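Local atomic coordinates of putative amidohydrolase (Unidentified, PDB entry 3MKV), a protein that probably hydrolyses proline-containing dipeptides as a zinc-dependent prolidase of the amidohydrolase superfamily. Residues A[248-253]-A[270-275]; A[195-200]-A[232-237]. One frame throughout, in Å; residues are numbered along the deposited sequence.

Interaction 1 of 2, residues A[248-253]-A[270-275]; sequences GVRTIE and GAYVVP. With SO4 (sulfate ion), chain L.
Arg250, just before strand 251-253, and Tyr272, the first residue of the adjoining parallel strand 272-274, send their side chains the same way, and their polar ends meet the same sulfate. The arginine has CG anti to the backbone N (chi1 -176°) and an extended chain as far as NE, which carries the guanidinium out to the phenol. Tyr272 CE2 lies over one guanidinium face, toward its rim and 3.9 Å from Arg250 NH2, with the two planes 57° apart. The sulfate, probably from the crystallisation liquor, sits at the guanidinium edge: Arg250 NH2 donates to its O1 at 2.7 Å and Arg250 NE to its O4 at 3.1 Å. Tyr272 OH also reaches the sulfate, 2.8 Å from O1 and close to O3.

Thr251 slants across the base of the tyrosine, CG2 lying 4.0 Å from Tyr272 CB. Farther along this face, Glu253 bends at chi2 (-58°) and lies alongside Val274, OE1 coming within 3.6 Å of Val274 CB. Thr251 OG1 donates to Glu253 OE2, which also forms a salt bridge with Arg106, while OE1 is hydrogen-bonded to the zinc ligand His65. The carboxylate is thus fixed in the second shell of the metal centre. On the other face Ile252 CB packs against Val273 CG2. Along the backbone, Tyr272 N bonds to Arg250 O, Ile252 N to Tyr272 O at 2.7 Å, and Val274 N to Ile252 O at 2.7 Å. This ladder joins the two strands of a beta-alpha-beta unit, with helix 260-269 as the crossover, in the TIM-barrel fold of the amidohydrolases.

Interaction 2 of 2, residues A[195-200]-A[232-237]; sequences MASGGV and LAHAYT. With ZN (zinc ion), chain J; SO4 (sulfate ion), chain K.
With CG anti to its backbone N (chi1 155°), His234 turns its imidazole toward the 195-200 loop, while Tyr236, its CG beside the backbone N (chi1 -75°), brings its phenol to Gly198 and Val200. His234 lies near the C-terminal end of strand 232-235 in the TIM-barrel, where the zinc site lies, and Tyr236 just beyond it. His234 ND1 binds zinc at 2.4 Å; carboxylated Lys193 and His254 complete the protein ligands of this ion. On the far side of the ring, His234 NE2 donates in the ring plane to Gly198 O at 2.9 Å, approaching from above the carbonyl plane. Zinc at ND1 and the carbonyl at NE2 together fix the imidazole's rotation, and Ser197 OG, on a lone pair of the same oxygen, holds that acceptor in place. Met195 SD touches His234 CB at 3.7 Å and lies obliquely to the ring.

Behind the histidine, Ala196 N bonds to His234 O and Ala196 CB packs on Ala233 CB, 3.9 Å away. Tyr236 CD2 comes within 3.4 Å of Gly198 O. At Val200, sulfate O2 lies at the edge of both the His234 and Tyr236 rings, near the plane of each; Val200 N and Tyr236 OH each bond to it at 2.7 Å.

The chain reaches 195-200 just after the carboxylated Lys193. It then passes through helix 214-225 to strand 232-235, where interaction 2 closes the first loop. Helix 238-246 leads on to 248-253, and helix 260-269 returns the chain to 270-275, closing the second loop as interaction 1. The two closures follow in series, neither nested nor crossed. Their centres are about 11 Å apart, and both reach the same parallel sheet, where strand 251-254 stands between strands 232-235 and 272-274: Thr251 O lies 3.0 Å from Ala233 N and Glu253 N 2.9 Å from Ala233 O, probable hydrogen bonds. Together they tie the loop beside the zinc ligand His234 to three successive barrel strands.

Interaction 1 of 2, residues A[248-253]-A[270-275]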
ATOM      1  N   GLY A 248      30.065  -8.083  20.501  1.00 55.07           N
ATOM      2  CA  GLY A 248      30.933  -6.966  20.148  1.00 52.89           C
ATOM      3  C   GLY A 248      30.541  -5.618  20.737  1.00 54.47           C
ATOM      4  O   GLY A 248      31.178  -4.608  20.442  1.00 52.57           O
ATOM      5  N   VAL A 249      29.499  -5.600  21.565  1.00 50.98           N
ATOM      6  CA  VAL A 249      29.024  -4.373  22.194  1.00 49.88           C
ATOM      7  C   VAL A 249      30.122  -3.741  23.061  1.00 53.25           C
ATOM      8  O   VAL A 249      30.769  -4.441  23.833  1.00 53.24           O
ATOM      9  CB  VAL A 249      27.802  -4.678  23.057  1.00 49.45           C
ATOM     10  CG1 VAL A 249      27.434  -3.496  23.911  1.00 56.96           C
ATOM     11  CG2 VAL A 249      26.634  -5.081  22.182  1.00 51.35           C
ATOM     12  N   ARG A 250      30.324  -2.426  22.944  1.00 50.63           N
ATOM     13  CA  ARG A 250      31.419  -1.740  23.660  1.00 46.55           C
ATOM     14  C   ARG A 250      31.094  -1.247  25.086  1.00 49.93           C
ATOM     15  O   ARG A 250      31.904  -1.408  26.004  1.00 43.62           O
ATOM     16  CB  ARG A 250      31.974  -0.591  22.826  1.00 48.37           C
ATOM     17  CG  ARG A 250      33.181   0.119  23.441  1.00 41.24           C
ATOM     18  CD  ARG A 250      34.078   0.707  22.337  1.00 33.93           C
ATOM     19  NE  ARG A 250      34.997   1.713  22.868  1.00 56.86           N
ATOM     20  CZ  ARG A 250      34.616   2.898  23.341  1.00 49.48           C
ATOM     21  NH1 ARG A 250      33.334   3.217  23.350  1.00 47.71           N
ATOM     22  NH2 ARG A 250      35.512   3.750  23.827  1.00 45.92           N
ATOM     23  N   THR A 251      29.935  -0.629  25.280  1.00 47.53           N
ATOM     24  CA  THR A 251      29.551  -0.269  26.639  1.00 47.38           C
ATOM     25  C   THR A 251      28.250  -0.939  27.029  1.00 46.52           C
ATOM     26  O   THR A 251      27.351  -1.094  26.203  1.00 42.98           O
ATOM     27  CB  THR A 251      29.524   1.291  26.911  1.00 44.96           C
ATOM     28  OG1 THR A 251      28.356   1.898  26.342  1.00 42.01           O
ATOM     29  CG2 THR A 251      30.770   1.958  26.352  1.00 42.69           C
ATOM     30  N   ILE A 252      28.182  -1.351  28.291  1.00 45.41           N
ATOM     31  CA  ILE A 252      27.003  -1.981  28.853  1.00 41.63           C
ATOM     32  C   ILE A 252      26.344  -1.041  29.845  1.00 41.62           C
ATOM     33  O   ILE A 252      27.017  -0.382  30.638  1.00 42.76           O
ATOM     34  CB  ILE A 252      27.372  -3.255  29.607  1.00 46.97           C
ATOM     35  CG1 ILE A 252      27.986  -4.298  28.656  1.00 49.03           C
ATOM     36  CG2 ILE A 252      26.159  -3.788  30.346  1.00 43.48           C
ATOM     37  CD1 ILE A 252      26.988  -4.923  27.681  1.00 49.15           C
ATOM     38  N   GLU A 253      25.024  -0.978  29.802  1.00 42.94           N
ATOM     39  CA  GLU A 253      24.302   0.022  30.559  1.00 48.12           C
ATOM     40  C   GLU A 253      23.564  -0.626  31.724  1.00 50.81           C
ATOM     41  O   GLU A 253      22.819  -1.595  31.543  1.00 49.65           O
ATOM     42  CB  GLU A 253      23.330   0.792  29.656  1.00 48.80           C
ATOM     43  CG  GLU A 253      23.964   1.382  28.399  1.00 53.96           C
ATOM     44  CD  GLU A 253      25.113   2.343  28.683  1.00 58.57           C
ATOM     45  OE1 GLU A 253      24.879   3.383  29.344  1.00 54.61           O
ATOM     46  OE2 GLU A 253      26.248   2.061  28.225  1.00 53.97           O
ATOM     47  N   GLY A 270      37.649  -5.725  27.503  1.00 64.20           N
ATOM     48  CA  GLY A 270      37.976  -4.314  27.401  1.00 58.78           C
ATOM     49  C   GLY A 270      36.727  -3.466  27.292  1.00 64.22           C
ATOM     50  O   GLY A 270      36.794  -2.280  26.952  1.00 67.91           O
ATOM     51  N   ALA A 271      35.583  -4.077  27.588  1.00 59.18           N
ATOM     52  CA  ALA A 271      34.303  -3.379  27.552  1.00 57.93           C
ATOM     53  C   ALA A 271      34.109  -2.506  28.798  1.00 56.37           C
ATOM     54  O   ALA A 271      34.755  -2.719  29.818  1.00 52.94           O
ATOM     55  CB  ALA A 271      33.155  -4.388  27.410  1.00 52.60           C
ATOM     56  N   TYR A 272      33.203  -1.535  28.712  1.00 58.18           N
ATOM     57  CA  TYR A 272      32.876  -0.683  29.853  1.00 53.38           C
ATOM     58  C   TYR A 272      31.461  -0.912  30.338  1.00 51.89           C
ATOM     59  O   TYR A 272      30.570  -1.252  29.550  1.00 53.82           O
ATOM     60  CB  TYR A 272      32.987   0.791  29.492  1.00 53.16           C
ATOM     61  CG  TYR A 272      34.275   1.214  28.829  1.00 47.47           C
ATOM     62  CD1 TYR A 272      35.221   1.950  29.524  1.00 45.99           C
ATOM     63  CD2 TYR A 272      34.518   0.924  27.497  1.00 43.55           C
ATOM     64  CE1 TYR A 272      36.394   2.364  28.914  1.00 40.33           C
ATOM     65  CE2 TYR A 272      35.680   1.331  26.877  1.00 45.18           C
ATOM     66  CZ  TYR A 272      36.621   2.048  27.595  1.00 53.06           C
ATOM     67  OH  TYR A 272      37.792   2.456  26.991  1.00 58.00           O
ATOM     68  N   VAL A 273      31.255  -0.711  31.635  1.00 46.62           N
ATOM     69  CA  VAL A 273      29.902  -0.683  32.188  1.00 47.54           C
ATOM     70  C   VAL A 273      29.541   0.701  32.719  1.00 46.21           C
ATOM     71  O   VAL A 273      30.387   1.429  33.232  1.00 49.46           O
ATOM     72  CB  VAL A 273      29.678  -1.745  33.298  1.00 45.79           C
ATOM     73  CG1 VAL A 273      28.231  -1.717  33.749  1.00 40.00           C
ATOM     74  CG2 VAL A 273      30.028  -3.136  32.776  1.00 43.27           C
ATOM     75  N   VAL A 274      28.273   1.060  32.573  1.00 51.95           N
ATOM     76  CA  VAL A 274      27.774   2.341  33.052  1.00 49.80           C
ATOM     77  C   VAL A 274      26.567   2.113  33.953  1.00 52.00           C
ATOM     78  O   VAL A 274      25.434   1.976  33.471  1.00 45.69           O
ATOM     79  CB  VAL A 274      27.347   3.273  31.897  1.00 45.37           C
ATOM     80  CG1 VAL A 274      26.946   4.623  32.460  1.00 46.90           C
ATOM     81  CG2 VAL A 274      28.470   3.418  30.868  1.00 41.67           C
ATOM     82  N   PRO A 275      26.813   2.071  35.268  1.00 53.34           N
ATOM     83  CA  PRO A 275      25.774   1.898  36.274  1.00 52.24           C
ATOM     84  C   PRO A 275      24.940   3.159  36.337  1.00 50.89           C
ATOM     85  O   PRO A 275      25.467   4.250  36.123  1.00 50.23           O
ATOM     86  CB  PRO A 275      26.573   1.738  37.585  1.00 54.27           C
ATOM     87  CG  PRO A 275      28.002   1.454  37.154  1.00 55.86           C
ATOM     88  CD  PRO A 275      28.154   2.194  35.865  1.00 52.63           C
TER
HETATM   89  S   SO4 L 428      38.644   1.369  23.871  0.50 47.14           S
HETATM   90  O1  SO4 L 428      37.905   2.583  24.206  0.50 44.19           O
HETATM   91  O2  SO4 L 428      39.945   1.720  23.334  0.50 40.93           O
HETATM   92  O3  SO4 L 428      38.805   0.569  25.078  0.50 46.10           O
HETATM   93  O4  SO4 L 428      37.915   0.608  22.858  0.50 46.76           O

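Interaction 2 of 2, residues A[195-200]-A[232-237]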
ATOM      1  N   MET A 195      18.460  -2.085  23.022  1.00 47.23           N
ATOM      2  CA  MET A 195      18.006  -2.786  24.205  1.00 49.09           C
ATOM      3  C   MET A 195      18.417  -4.249  24.056  1.00 51.35           C
ATOM      4  O   MET A 195      17.967  -4.942  23.149  1.00 58.62           O
ATOM      5  CB  MET A 195      16.495  -2.655  24.375  1.00 47.13           C
ATOM      6  CG  MET A 195      15.990  -1.216  24.457  1.00 48.38           C
ATOM      7  SD  MET A 195      16.983  -0.111  25.486  1.00 43.06           S
ATOM      8  CE  MET A 195      16.016   1.379  25.388  1.00 45.50           C
ATOM      9  N   ALA A 196      19.306  -4.704  24.928  1.00 55.89           N
ATOM     10  CA  ALA A 196      19.775  -6.081  24.883  1.00 56.44           C
ATOM     11  C   ALA A 196      19.185  -6.882  26.039  1.00 58.26           C
ATOM     12  O   ALA A 196      19.644  -7.987  26.348  1.00 60.61           O
ATOM     13  CB  ALA A 196      21.296  -6.131  24.911  1.00 55.80           C
ATOM     14  N   SER A 197      18.173  -6.314  26.686  1.00 57.18           N
ATOM     15  CA  SER A 197      17.396  -7.065  27.660  1.00 58.56           C
ATOM     16  C   SER A 197      16.084  -6.343  27.965  1.00 57.27           C
ATOM     17  O   SER A 197      15.836  -5.250  27.449  1.00 51.72           O
ATOM     18  CB  SER A 197      18.204  -7.311  28.950  1.00 60.27           C
ATOM     19  OG  SER A 197      17.983  -6.286  29.917  1.00 59.05           O
ATOM     20  N   GLY A 198      15.253  -6.972  28.798  1.00 57.36           N
ATOM     21  CA  GLY A 198      14.053  -6.347  29.328  1.00 57.18           C
ATOM     22  C   GLY A 198      14.432  -5.244  30.300  1.00 64.50           C
ATOM     23  O   GLY A 198      15.590  -5.133  30.712  1.00 62.03           O
ATOM     24  N   GLY A 199      13.457  -4.418  30.659  1.00 67.04           N
ATOM     25  CA  GLY A 199      13.718  -3.277  31.521  1.00 72.13           C
ATOM     26  C   GLY A 199      12.565  -2.995  32.458  1.00 73.97           C
ATOM     27  O   GLY A 199      11.542  -3.675  32.411  1.00 71.53           O
ATOM     28  N   VAL A 200      12.734  -1.978  33.299  1.00 78.72           N
ATOM     29  CA  VAL A 200      11.749  -1.640  34.322  1.00 83.98           C
ATOM     30  C   VAL A 200      10.652  -0.686  33.832  1.00 89.85           C
ATOM     31  O   VAL A 200       9.458  -0.947  34.031  1.00 91.25           O
ATOM     32  CB  VAL A 200      12.421  -1.021  35.557  1.00 80.23           C
ATOM     33  CG1 VAL A 200      11.412  -0.884  36.681  1.00 79.71           C
ATOM     34  CG2 VAL A 200      13.599  -1.868  35.996  1.00 79.42           C
ATOM     35  N   LEU A 232      26.212   0.790  22.423  1.00 44.86           N
ATOM     36  CA  LEU A 232      26.003   0.635  23.857  1.00 42.48           C
ATOM     37  C   LEU A 232      24.697  -0.120  23.984  1.00 46.02           C
ATOM     38  O   LEU A 232      23.805   0.051  23.149  1.00 38.54           O
ATOM     39  CB  LEU A 232      25.921   1.983  24.577  1.00 41.64           C
ATOM     40  CG  LEU A 232      24.814   2.949  24.135  1.00 44.62           C
ATOM     41  CD1 LEU A 232      24.189   3.660  25.325  1.00 33.48           C
ATOM     42  CD2 LEU A 232      25.338   3.950  23.106  1.00 37.46           C
ATOM     43  N   ALA A 233      24.595  -0.966  25.008  1.00 46.39           N
ATOM     44  CA  ALA A 233      23.481  -1.881  25.127  1.00 46.36           C
ATOM     45  C   ALA A 233      22.964  -1.921  26.535  1.00 49.39           C
ATOM     46  O   ALA A 233      23.725  -2.111  27.472  1.00 50.50           O
ATOM     47  CB  ALA A 233      23.892  -3.271  24.695  1.00 50.00           C
ATOM     48  N   HIS A 234      21.659  -1.737  26.671  1.00 52.78           N
ATOM     49  CA  HIS A 234      20.976  -1.862  27.945  1.00 54.56           C
ATOM     50  C   HIS A 234      20.862  -3.367  28.238  1.00 57.56           C
ATOM     51  O   HIS A 234      20.364  -4.130  27.405  1.00 60.25           O
ATOM     52  CB  HIS A 234      19.621  -1.149  27.826  1.00 49.76           C
ATOM     53  CG  HIS A 234      18.558  -1.638  28.762  1.00 49.96           C
ATOM     54  ND1 HIS A 234      17.968  -0.823  29.704  1.00 57.49           N
ATOM     55  CD2 HIS A 234      17.932  -2.834  28.859  1.00 51.86           C
ATOM     56  CE1 HIS A 234      17.044  -1.503  30.361  1.00 48.42           C
ATOM     57  NE2 HIS A 234      17.007  -2.728  29.870  1.00 57.34           N
ATOM     58  N   ALA A 235      21.372  -3.791  29.395  1.00 54.59           N
ATOM     59  CA  ALA A 235      21.392  -5.213  29.788  1.00 54.78           C
ATOM     60  C   ALA A 235      21.546  -5.369  31.301  1.00 51.88           C
ATOM     61  O   ALA A 235      22.410  -4.739  31.905  1.00 58.30           O
ATOM     62  CB  ALA A 235      22.518  -5.954  29.065  1.00 51.28           C
ATOM     63  N   TYR A 236      20.722  -6.215  31.912  1.00 55.93           N
ATOM     64  CA  TYR A 236      20.759  -6.401  33.371  1.00 51.68           C
ATOM     65  C   TYR A 236      21.444  -7.687  33.870  1.00 53.85           C
ATOM     66  O   TYR A 236      22.286  -7.628  34.771  1.00 58.90           O
ATOM     67  CB  TYR A 236      19.354  -6.312  33.958  1.00 53.42           C
ATOM     68  CG  TYR A 236      18.796  -4.909  34.033  1.00 57.23           C
ATOM     69  CD1 TYR A 236      19.497  -3.897  34.677  1.00 58.03           C
ATOM     70  CD2 TYR A 236      17.553  -4.604  33.491  1.00 54.11           C
ATOM     71  CE1 TYR A 236      18.991  -2.616  34.756  1.00 58.78           C
ATOM     72  CE2 TYR A 236      17.037  -3.321  33.563  1.00 59.82           C
ATOM     73  CZ  TYR A 236      17.760  -2.328  34.196  1.00 58.53           C
ATOM     74  OH  TYR A 236      17.254  -1.047  34.275  1.00 57.34           O
ATOM     75  N   THR A 237      21.083  -8.835  33.297  1.00 53.54           N
ATOM     76  CA  THR A 237      21.537 -10.140  33.802  1.00 53.93           C
ATOM     77  C   THR A 237      22.839 -10.664  33.196  1.00 53.13           C
ATOM     78  O   THR A 237      23.218 -10.304  32.083  1.00 54.91           O
ATOM     79  CB  THR A 237      20.476 -11.232  33.591  1.00 55.91           C
ATOM     80  OG1 THR A 237      20.287 -11.446  32.187  1.00 67.76           O
ATOM     81  CG2 THR A 237      19.152 -10.843  34.234  1.00 52.97           C
TER
HETATM   82 ZN    ZN J 426      18.263   1.570  29.874  1.00 66.26          ZN
HETATM   83  S   SO4 K 427      14.807   0.854  32.817  0.50 64.06           S
HETATM   84  O1  SO4 K 427      15.258   1.486  34.059  0.50 63.72           O
HETATM   85  O2  SO4 K 427      14.994  -0.593  32.912  0.50 64.08           O
HETATM   86  O3  SO4 K 427      13.385   1.136  32.612  0.50 57.30           O
HETATM   87  O4  SO4 K 427      15.594   1.371  31.697  0.50 57.60           O